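Local atomic coordinates of putative branched-chain amino acid aminotransferase IlvE (Streptococcus mutans, PDB entry 4DQN), a protein that probably catalyses the pyridoxal-phosphate-dependent transfer of the amino group between leucine, isoleucine or valine and 2-oxoglutarate in branched-chain amino acid metabolism. Residues A[66-71]-A[116-121]; A[77-82]-A[339-344]; A[129-134]-A[150-155]. All blocks are in the same frame, centred on the assembly; numbering follows the deposited sequence.

Contact 1 of 3, residues A[66-71]-A[116-121]; sequences AYRTKD and EYVPPY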
loop_
_atom_site.group_PDB
_atom_site.type_symbol
_atom_site.label_atom_id
_atom_site.label_comp_id
_atom_site.label_asym_id
_atom_site.label_seq_id
_atom_site.Cartn_x
_atom_site.Cartn_y
_atom_site.Cartn_z
ATOM N N ALA A 66 -16.252 21.159 0.351
ATOM C CA ALA A 66 -16.601 22.578 0.366
ATOM C C ALA A 66 -18.113 22.647 0.285
ATOM O O ALA A 66 -18.731 21.913 -0.495
ATOM C CB ALA A 66 -15.955 23.328 -0.822
ATOM N N TYR A 67 -18.707 23.528 1.083
ATOM C CA TYR A 67 -20.152 23.575 1.237
ATOM C C TYR A 67 -20.646 24.953 0.830
ATOM O O TYR A 67 -20.102 25.956 1.291
ATOM C CB TYR A 67 -20.515 23.347 2.716
ATOM C CG TYR A 67 -20.013 22.036 3.292
ATOM C CD1 TYR A 67 -18.708 21.915 3.778
ATOM C CD2 TYR A 67 -20.842 20.924 3.355
ATOM C CE1 TYR A 67 -18.246 20.703 4.299
ATOM C CE2 TYR A 67 -20.392 19.719 3.876
ATOM C CZ TYR A 67 -19.097 19.619 4.345
ATOM O OH TYR A 67 -18.656 18.419 4.867
ATOM N N ARG A 68 -21.666 25.023 -0.021
ATOM C CA ARG A 68 -22.292 26.322 -0.292
ATOM C C ARG A 68 -23.344 26.633 0.771
ATOM O O ARG A 68 -24.150 25.768 1.130
ATOM C CB ARG A 68 -22.914 26.368 -1.691
ATOM C CG ARG A 68 -23.263 27.782 -2.134
ATOM C CD ARG A 68 -23.901 27.807 -3.509
ATOM N NE ARG A 68 -22.993 27.321 -4.556
ATOM C CZ ARG A 68 -22.042 28.063 -5.123
ATOM N NH1 ARG A 68 -21.862 29.321 -4.735
ATOM N NH2 ARG A 68 -21.274 27.553 -6.081
ATOM N N THR A 69 -23.332 27.862 1.277
ATOM C CA THR A 69 -24.258 28.265 2.332
ATOM C C THR A 69 -25.492 28.987 1.778
ATOM O O THR A 69 -25.602 29.222 0.576
ATOM C CB THR A 69 -23.575 29.178 3.367
ATOM O OG1 THR A 69 -23.164 30.401 2.734
ATOM C CG2 THR A 69 -22.367 28.484 3.975
ATOM N N LYS A 70 -26.406 29.349 2.671
ATOM C CA LYS A 70 -27.685 29.931 2.290
ATOM C C LYS A 70 -27.554 31.251 1.513
ATOM O O LYS A 70 -28.403 31.559 0.670
ATOM C CB LYS A 70 -28.543 30.115 3.548
ATOM C CG LYS A 70 -30.044 30.168 3.313
ATOM C CD LYS A 70 -30.794 30.132 4.647
ATOM C CE LYS A 70 -30.271 31.200 5.598
ATOM N NZ LYS A 70 -30.819 31.082 6.994
ATOM N N ASP A 71 -26.500 32.025 1.775
ATOM C CA ASP A 71 -26.315 33.290 1.059
ATOM C C ASP A 71 -25.479 33.128 -0.207
ATOM O O ASP A 71 -25.185 34.108 -0.893
ATOM C CB ASP A 71 -25.745 34.396 1.969
ATOM C CG ASP A 71 -24.282 34.193 2.322
ATOM O OD1 ASP A 71 -23.704 33.119 2.030
ATOM O OD2 ASP A 71 -23.696 35.123 2.920
ATOM N N GLU A 116 -17.929 27.405 -9.562
ATOM C CA GLU A 116 -19.198 27.182 -10.231
ATOM C C GLU A 116 -19.588 25.701 -10.157
ATOM O O GLU A 116 -20.721 25.328 -10.479
ATOM C CB GLU A 116 -19.151 27.718 -11.669
ATOM C CG GLU A 116 -18.238 26.936 -12.632
ATOM C CD GLU A 116 -16.732 27.221 -12.476
ATOM O OE1 GLU A 116 -16.303 27.889 -11.503
ATOM O OE2 GLU A 116 -15.962 26.760 -13.351
ATOM N N TYR A 117 -18.665 24.851 -9.703
ATOM C CA TYR A 117 -18.989 23.429 -9.520
ATOM C C TYR A 117 -19.402 23.085 -8.089
ATOM O O TYR A 117 -19.792 21.946 -7.802
ATOM C CB TYR A 117 -17.817 22.531 -9.956
ATOM C CG TYR A 117 -17.568 22.555 -11.439
ATOM C CD1 TYR A 117 -16.719 23.499 -12.001
ATOM C CD2 TYR A 117 -18.182 21.637 -12.279
ATOM C CE1 TYR A 117 -16.492 23.535 -13.354
ATOM C CE2 TYR A 117 -17.956 21.661 -13.640
ATOM C CZ TYR A 117 -17.109 22.619 -14.165
ATOM O OH TYR A 117 -16.866 22.664 -15.518
ATOM N N VAL A 118 -19.297 24.049 -7.183
ATOM C CA VAL A 118 -19.823 23.845 -5.840
ATOM C C VAL A 118 -21.358 23.870 -5.960
ATOM O O VAL A 118 -21.932 24.901 -6.323
ATOM C CB VAL A 118 -19.329 24.932 -4.861
ATOM C CG1 VAL A 118 -19.815 24.632 -3.446
ATOM C CG2 VAL A 118 -17.805 25.012 -4.880
ATOM N N PRO A 119 -22.019 22.728 -5.686
ATOM C CA PRO A 119 -23.464 22.580 -5.913
ATOM C C PRO A 119 -24.285 23.641 -5.179
ATOM O O PRO A 119 -23.822 24.181 -4.173
ATOM C CB PRO A 119 -23.761 21.194 -5.343
ATOM C CG PRO A 119 -22.441 20.439 -5.538
ATOM C CD PRO A 119 -21.418 21.481 -5.176
ATOM N N PRO A 120 -25.490 23.942 -5.687
ATOM C CA PRO A 120 -26.358 24.936 -5.056
ATOM C C PRO A 120 -26.857 24.482 -3.686
ATOM O O PRO A 120 -27.030 23.292 -3.452
ATOM C CB PRO A 120 -27.552 25.023 -6.025
ATOM C CG PRO A 120 -27.054 24.495 -7.319
ATOM C CD PRO A 120 -26.058 23.429 -6.947
ATOM N N TYR A 121 -27.077 25.438 -2.792
ATOM C CA TYR A 121 -27.839 25.214 -1.565
ATOM C C TYR A 121 -29.301 25.045 -2.022
ATOM O O TYR A 121 -29.748 25.817 -2.873
ATOM C CB TYR A 121 -27.686 26.484 -0.715
ATOM C CG TYR A 121 -28.342 26.444 0.640
ATOM C CD1 TYR A 121 -29.694 26.737 0.788
ATOM C CD2 TYR A 121 -27.609 26.137 1.780
ATOM C CE1 TYR A 121 -30.301 26.714 2.034
ATOM C CE2 TYR A 121 -28.210 26.111 3.034
ATOM C CZ TYR A 121 -29.552 26.396 3.148
ATOM O OH TYR A 121 -30.149 26.374 4.387
HETATM O O HOH W 1 -23.004 22.956 -1.784
#
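The guanidinium of Arg68 meets the carbonyls of Val118 and Pro119 at its edge, and the ring of Tyr121 carries Lys70 on one face and the carbonyl oxygen of Arg68 at its rim. NE and NH2 of Arg68 both grip Val118 O side-on. The NH2 bond is the shorter and straighter, 2.7 Å to Val118 O with an N-H...O angle of 159°; NE, 3.2 Å from Val118 O, stands above that carbonyl's plane. NE also reaches Pro119 O at 3.3 Å, again from above the carbonyl plane, so its single N-H is shared between two acceptors. The side chain leaves the backbone extended, and a bend at chi3 (-63°) turns NE toward these oxygens. A water takes the N-H of Arg68 and donates to Pro119 O, 2.8 Å away, linking the two backbones as well. On Tyr121, Lys70 CA sits 3.8 Å from the ring centroid and 7° off the normal, a CH-pi contact over the centre, while the aliphatic part of Lys70 runs beside the tyrosine, with CG 3.7 Å from Tyr121 CE1. Tyr121 OH bonds to Asp332, and Arg68 NH1 to Gly72 O. The contact thus ties the end of strand 59-68 to the loop between helix 100-113 and strand 126-136; Val118 packs on Val111 of that helix and Leu127 of that strand.

Contact 2 of 3, residues A[77-82]-A[339-344]; sequences FRPNMN and WIYKVD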
loop_
_atom_site.group_PDB
_atom_site.type_symbol
_atom_site.label_atom_id
_atom_site.label_comp_id
_atom_site.label_asym_id
_atom_site.label_seq_id
_atom_site.Cartn_x
_atom_site.Cartn_y
_atom_site.Cartn_z
ATOM N N PHE A 77 -14.786 22.885 5.996
ATOM C CA PHE A 77 -15.105 22.415 7.338
ATOM C C PHE A 77 -13.887 21.720 7.951
ATOM O O PHE A 77 -13.503 20.620 7.524
ATOM C CB PHE A 77 -16.302 21.456 7.266
ATOM C CG PHE A 77 -16.636 20.788 8.574
ATOM C CD1 PHE A 77 -17.348 21.468 9.560
ATOM C CD2 PHE A 77 -16.254 19.466 8.815
ATOM C CE1 PHE A 77 -17.661 20.847 10.768
ATOM C CE2 PHE A 77 -16.559 18.842 10.016
ATOM C CZ PHE A 77 -17.267 19.533 10.997
ATOM N N ARG A 78 -13.286 22.382 8.938
ATOM C CA ARG A 78 -12.134 21.860 9.668
ATOM C C ARG A 78 -10.962 21.362 8.792
ATOM O O ARG A 78 -10.403 20.308 9.073
ATOM C CB ARG A 78 -12.596 20.740 10.619
ATOM C CG ARG A 78 -13.671 21.192 11.633
ATOM C CD ARG A 78 -14.255 20.015 12.437
ATOM N NE ARG A 78 -13.708 19.635 13.761
ATOM C CZ ARG A 78 -12.566 20.020 14.326
ATOM N NH1 ARG A 78 -11.742 20.845 13.732
ATOM N NH2 ARG A 78 -12.236 19.569 15.529
ATOM N N PRO A 79 -10.568 22.127 7.751
ATOM C CA PRO A 79 -9.509 21.579 6.900
ATOM C C PRO A 79 -8.168 21.531 7.627
ATOM O O PRO A 79 -7.290 20.796 7.183
ATOM C CB PRO A 79 -9.442 22.575 5.748
ATOM C CG PRO A 79 -9.905 23.891 6.362
ATOM C CD PRO A 79 -10.989 23.473 7.309
ATOM N N ASN A 80 -8.009 22.300 8.707
ATOM C CA ASN A 80 -6.824 22.180 9.560
ATOM C C ASN A 80 -6.642 20.759 10.084
ATOM O O ASN A 80 -5.507 20.278 10.235
ATOM C CB ASN A 80 -6.898 23.151 10.746
ATOM C CG ASN A 80 -8.070 22.854 11.664
ATOM O OD1 ASN A 80 -9.216 22.762 11.216
ATOM N ND2 ASN A 80 -7.788 22.681 12.952
ATOM N N MET A 81 -7.757 20.081 10.358
ATOM C CA MET A 81 -7.703 18.700 10.843
ATOM C C MET A 81 -7.209 17.739 9.769
ATOM O O MET A 81 -6.399 16.852 10.047
ATOM C CB MET A 81 -9.077 18.248 11.355
ATOM C CG MET A 81 -9.558 18.996 12.591
ATOM S SD MET A 81 -8.565 18.728 14.078
ATOM C CE MET A 81 -9.163 17.094 14.521
ATOM N N ASN A 82 -7.689 17.907 8.539
ATOM C CA ASN A 82 -7.154 17.121 7.421
ATOM C C ASN A 82 -5.656 17.348 7.195
ATOM O O ASN A 82 -4.916 16.411 6.870
ATOM C CB ASN A 82 -7.921 17.441 6.139
ATOM C CG ASN A 82 -9.394 17.149 6.269
ATOM O OD1 ASN A 82 -10.178 18.020 6.661
ATOM N ND2 ASN A 82 -9.783 15.914 5.956
ATOM N N TRP A 339 -13.900 26.039 13.574
ATOM C CA TRP A 339 -14.250 24.947 12.660
ATOM C C TRP A 339 -14.464 25.369 11.214
ATOM O O TRP A 339 -14.115 24.636 10.284
ATOM C CB TRP A 339 -15.508 24.215 13.131
ATOM C CG TRP A 339 -15.284 23.261 14.261
ATOM C CD1 TRP A 339 -14.258 23.274 15.164
ATOM C CD2 TRP A 339 -16.120 22.157 14.616
ATOM N NE1 TRP A 339 -14.410 22.242 16.063
ATOM C CE2 TRP A 339 -15.545 21.543 15.748
ATOM C CE3 TRP A 339 -17.305 21.631 14.089
ATOM C CZ2 TRP A 339 -16.117 20.414 16.362
ATOM C CZ3 TRP A 339 -17.875 20.517 14.700
ATOM C CH2 TRP A 339 -17.278 19.923 15.828
ATOM N N ILE A 340 -15.077 26.528 11.015
ATOM C CA ILE A 340 -15.436 26.948 9.671
ATOM C C ILE A 340 -14.364 27.846 9.065
ATOM O O ILE A 340 -13.869 28.763 9.716
ATOM C CB ILE A 340 -16.777 27.697 9.655
ATOM C CG1 ILE A 340 -17.880 26.851 10.303
ATOM C CG2 ILE A 340 -17.150 28.088 8.234
ATOM C CD1 ILE A 340 -18.072 25.445 9.708
ATOM N N TYR A 341 -14.000 27.558 7.820
ATOM C CA TYR A 341 -13.031 28.357 7.079
ATOM C C TYR A 341 -13.696 28.844 5.800
ATOM O O TYR A 341 -13.868 28.069 4.846
ATOM C CB TYR A 341 -11.824 27.509 6.700
ATOM C CG TYR A 341 -10.855 27.223 7.813
ATOM C CD1 TYR A 341 -11.207 26.406 8.880
ATOM C CD2 TYR A 341 -9.570 27.746 7.778
ATOM C CE1 TYR A 341 -10.310 26.133 9.881
ATOM C CE2 TYR A 341 -8.670 27.481 8.774
ATOM C CZ TYR A 341 -9.041 26.677 9.825
ATOM O OH TYR A 341 -8.128 26.410 10.825
ATOM N N LYS A 342 -14.079 30.117 5.783
ATOM C CA LYS A 342 -14.690 30.718 4.599
ATOM C C LYS A 342 -13.671 30.754 3.474
ATOM O O LYS A 342 -12.510 31.093 3.683
ATOM C CB LYS A 342 -15.193 32.129 4.897
ATOM C CG LYS A 342 -16.265 32.181 5.968
ATOM C CD LYS A 342 -17.402 31.214 5.648
ATOM C CE LYS A 342 -18.329 31.773 4.581
ATOM N NZ LYS A 342 -19.640 31.064 4.606
ATOM N N VAL A 343 -14.115 30.408 2.275
ATOM C CA VAL A 343 -13.206 30.208 1.154
ATOM C C VAL A 343 -12.626 31.529 0.622
ATOM O O VAL A 343 -11.500 31.576 0.099
ATOM C CB VAL A 343 -13.902 29.352 0.076
ATOM C CG1 VAL A 343 -13.499 29.750 -1.301
ATOM C CG2 VAL A 343 -13.626 27.864 0.337
ATOM N N ASP A 344 -13.377 32.610 0.801
ATOM C CA ASP A 344 -12.913 33.931 0.392
ATOM C C ASP A 344 -12.193 34.712 1.499
ATOM O O ASP A 344 -11.797 35.858 1.285
ATOM C CB ASP A 344 -14.083 34.739 -0.169
ATOM C CG ASP A 344 -14.621 34.148 -1.451
ATOM O OD1 ASP A 344 -13.798 33.709 -2.287
ATOM O OD2 ASP A 344 -15.860 34.101 -1.622
#
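Arg78 lies flat on the indole of Trp339, its guanidinium 15° from parallel to the ring system and the two centres 3.7 Å apart. Arg78 NE stands over the indole, 3.3 Å from Trp339 CE2, while CZ lies over the five-membered ring, a cation-pi contact. The methylene CD adds a CH-pi contact to the same ring. Phe77 is set quite differently: its plane is at 88° to the indole, with CE1 3.4 Å from Trp339 CE3. Phe77 CG is anti to the backbone N, beside the carbonyl carbon, and Arg78 CG covers one face of the phenyl ring. Farther along, Pro79 CG rests over the Tyr341 ring, displaced toward the rim, and Pro79 CD comes to 3.3 Å from Tyr341 CD1. Asn80 CB meets Tyr341 OH at 3.5 Å.

In the backbone, Arg78 N bonds to Trp339 O at 2.8 Å, beside the antiparallel, non-hydrogen-bonded pair of Phe77 and Ile340. Arg78 is also the N-cap residue of helix 79-92, so strand pairing passes directly into a helix start. The chemistry is therefore mainly aromatic: the indole's pi cloud would be expected to favour the buried arginine's positive charge, supplemented at NE by a weak bond to Ser255.

Contact 3 of 3, residues A[129-134]-A[150-155]; sequences LRPLLI and FTIFAM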
loop_
_atom_site.group_PDB
_atom_site.type_symbol
_atom_site.label_atom_id
_atom_site.label_comp_id
_atom_site.label_asym_id
_atom_site.label_seq_id
_atom_site.Cartn_x
_atom_site.Cartn_y
_atom_site.Cartn_z
ATOM N N LEU A 129 -12.967 17.554 -2.277
ATOM C CA LEU A 129 -11.566 17.803 -2.572
ATOM C C LEU A 129 -10.771 16.557 -2.237
ATOM O O LEU A 129 -10.956 15.973 -1.172
ATOM C CB LEU A 129 -11.045 18.955 -1.705
ATOM C CG LEU A 129 -11.136 20.363 -2.301
ATOM C CD1 LEU A 129 -12.525 20.656 -2.776
ATOM C CD2 LEU A 129 -10.717 21.422 -1.295
ATOM N N ARG A 130 -9.889 16.164 -3.150
ATOM C CA ARG A 130 -8.978 15.047 -2.946
ATOM C C ARG A 130 -7.510 15.507 -3.040
ATOM O O ARG A 130 -6.927 15.554 -4.142
ATOM C CB ARG A 130 -9.248 13.965 -3.990
ATOM C CG ARG A 130 -8.287 12.773 -3.915
ATOM C CD ARG A 130 -8.503 12.002 -2.620
ATOM N NE ARG A 130 -8.569 10.598 -2.948
ATOM C CZ ARG A 130 -9.584 9.796 -2.685
ATOM N NH1 ARG A 130 -10.658 10.204 -2.007
ATOM N NH2 ARG A 130 -9.480 8.554 -3.068
ATOM N N PRO A 131 -6.912 15.871 -1.887
ATOM C CA PRO A 131 -5.469 16.105 -1.823
ATOM C C PRO A 131 -4.737 14.772 -1.915
ATOM O O PRO A 131 -5.206 13.768 -1.373
ATOM C CB PRO A 131 -5.270 16.749 -0.433
ATOM C CG PRO A 131 -6.647 17.245 -0.034
ATOM C CD PRO A 131 -7.591 16.251 -0.634
ATOM N N LEU A 132 -3.612 14.759 -2.619
ATOM C CA LEU A 132 -2.837 13.550 -2.827
ATOM C C LEU A 132 -1.378 13.923 -2.681
ATOM O O LEU A 132 -0.947 14.956 -3.208
ATOM C CB LEU A 132 -3.079 13.010 -4.239
ATOM C CG LEU A 132 -2.228 11.844 -4.744
ATOM C CD1 LEU A 132 -2.662 10.544 -4.087
ATOM C CD2 LEU A 132 -2.335 11.723 -6.246
ATOM N N LEU A 133 -0.624 13.079 -1.974
ATOM C CA LEU A 133 0.790 13.318 -1.717
ATOM C C LEU A 133 1.534 12.056 -2.101
ATOM O O LEU A 133 1.322 11.000 -1.488
ATOM C CB LEU A 133 1.008 13.619 -0.220
ATOM C CG LEU A 133 2.445 13.806 0.286
ATOM C CD1 LEU A 133 3.099 14.995 -0.423
ATOM C CD2 LEU A 133 2.439 14.018 1.824
ATOM N N ILE A 134 2.399 12.148 -3.111
ATOM C CA ILE A 134 3.047 10.962 -3.658
ATOM C C ILE A 134 4.554 11.109 -3.829
ATOM O O ILE A 134 5.051 12.180 -4.201
ATOM C CB ILE A 134 2.451 10.571 -5.030
ATOM C CG1 ILE A 134 2.360 11.788 -5.958
ATOM C CG2 ILE A 134 1.073 9.931 -4.867
ATOM C CD1 ILE A 134 1.976 11.401 -7.403
ATOM N N PHE A 150 2.477 17.209 -4.415
ATOM C CA PHE A 150 1.248 17.431 -3.663
ATOM C C PHE A 150 0.241 18.074 -4.605
ATOM O O PHE A 150 0.495 19.142 -5.173
ATOM C CB PHE A 150 1.491 18.321 -2.432
ATOM C CG PHE A 150 0.223 18.670 -1.666
ATOM C CD1 PHE A 150 -0.556 17.673 -1.074
ATOM C CD2 PHE A 150 -0.180 19.994 -1.533
ATOM C CE1 PHE A 150 -1.736 18.003 -0.364
ATOM C CE2 PHE A 150 -1.350 20.337 -0.825
ATOM C CZ PHE A 150 -2.126 19.340 -0.239
ATOM N N THR A 151 -0.893 17.410 -4.799
ATOM C CA THR A 151 -1.925 17.941 -5.674
ATOM C C THR A 151 -3.297 17.877 -5.008
ATOM O O THR A 151 -3.573 16.966 -4.228
ATOM C CB THR A 151 -1.925 17.209 -7.049
ATOM O OG1 THR A 151 -2.922 17.777 -7.906
ATOM C CG2 THR A 151 -2.174 15.693 -6.893
ATOM N N ILE A 152 -4.141 18.873 -5.272
ATOM C CA ILE A 152 -5.542 18.777 -4.869
ATOM C C ILE A 152 -6.428 18.966 -6.083
ATOM O O ILE A 152 -6.403 20.028 -6.723
ATOM C CB ILE A 152 -5.946 19.841 -3.824
ATOM C CG1 ILE A 152 -4.998 19.840 -2.612
ATOM C CG2 ILE A 152 -7.390 19.610 -3.367
ATOM C CD1 ILE A 152 -5.417 20.847 -1.497
ATOM N N PHE A 153 -7.213 17.936 -6.400
ATOM C CA PHE A 153 -8.238 18.050 -7.427
ATOM C C PHE A 153 -9.627 17.893 -6.811
ATOM O O PHE A 153 -9.755 17.473 -5.655
ATOM C CB PHE A 153 -8.009 17.080 -8.601
ATOM C CG PHE A 153 -7.963 15.620 -8.226
ATOM C CD1 PHE A 153 -6.763 15.027 -7.844
ATOM C CD2 PHE A 153 -9.099 14.825 -8.335
ATOM C CE1 PHE A 153 -6.705 13.677 -7.528
ATOM C CE2 PHE A 153 -9.059 13.469 -8.014
ATOM C CZ PHE A 153 -7.855 12.884 -7.621
ATOM N N ALA A 154 -10.656 18.272 -7.566
ATOM C CA ALA A 154 -12.005 18.387 -7.008
ATOM C C ALA A 154 -13.085 17.822 -7.918
ATOM O O ALA A 154 -12.903 17.704 -9.130
ATOM C CB ALA A 154 -12.314 19.849 -6.666
ATOM N N MET A 155 -14.226 17.486 -7.324
ATOM C CA MET A 155 -15.355 16.974 -8.085
ATOM C C MET A 155 -16.619 17.158 -7.262
ATOM O O MET A 155 -16.608 17.002 -6.037
ATOM C CB MET A 155 -15.165 15.490 -8.430
ATOM C CG MET A 155 -15.128 14.573 -7.215
ATOM S SD MET A 155 -13.710 13.455 -7.231
ATOM C CE MET A 155 -12.365 14.618 -6.926
#
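Thr151 O accepts the N-H of Leu132 at 2.7 Å, the shortest polar bond between these strands, and Pro131 CA makes a CA-H...O contact with the same oxygen at 3.2 Å. Thr151 N returns a bond to Leu132 O, which completes one antiparallel hydrogen-bonded pair. Arg130 and Phe153 form the other, less evenly: Arg130 N to Phe153 O is 2.8 Å and almost straight at 177°, whereas Phe153 N to Arg130 O stretches to 3.3 Å, with the donor 52° out of the carbonyl plane. Pro131, which has no N-H to give, falls at a non-hydrogen-bonded pair with Ile152, so the pairing with segment 150-155 asks no N-H of it.

The side chains sort onto two faces. On the face of Leu129, Pro131 and Leu133, Pro131 CB touches both Ile152 CG1 and Phe150 CE1, each at 3.8 Å, and Leu129 CD1 meets Ala154 CB. On the other, Arg130 and Phe153 run alongside each other: Arg130 CB lies over the phenyl face toward the rim, and CG is 3.7 Å from Phe153 CZ. Phe153 CG takes the crowded position between backbone N and carbonyl carbon (chi1 59°). Arg130 NE bonds to His55 ND1 of the second subunit. The Arg130 side chain is about 6 Å from that of Lys188, the predicted pyridoxal-phosphate lysine, which carries no cofactor here.

The strands form a beta hairpin inside the antiparallel sheet, between strands 59-68 and 24-30. Helices 79-92 and 100-113 cover the Pro131 face, while the Arg130 face meets the second subunit.

In the fold
All three contacts reach the same antiparallel sheet. Contact 3 is wholly buried near its middle, where regular backbone bonds and apolar packing dominate and the second subunit makes direct contact. Contacts 1 and 2 are partly buried and touch no other chain of the dimer. Contact 2 brings in edge strand 340-342 and relies on stacking around one arginine; contact 1, whose centre is about 20 Å from the centre of the chain, uses its arginine in plane, to grip loop carbonyls. These two meet directly, Tyr67 CE1 lying 3.6 Å from Phe77 CB, whereas neither touches contact 3. Along the chain, contact 3 is nested within the loop closed by contact 2, and contact 1 closes before contact 3 opens.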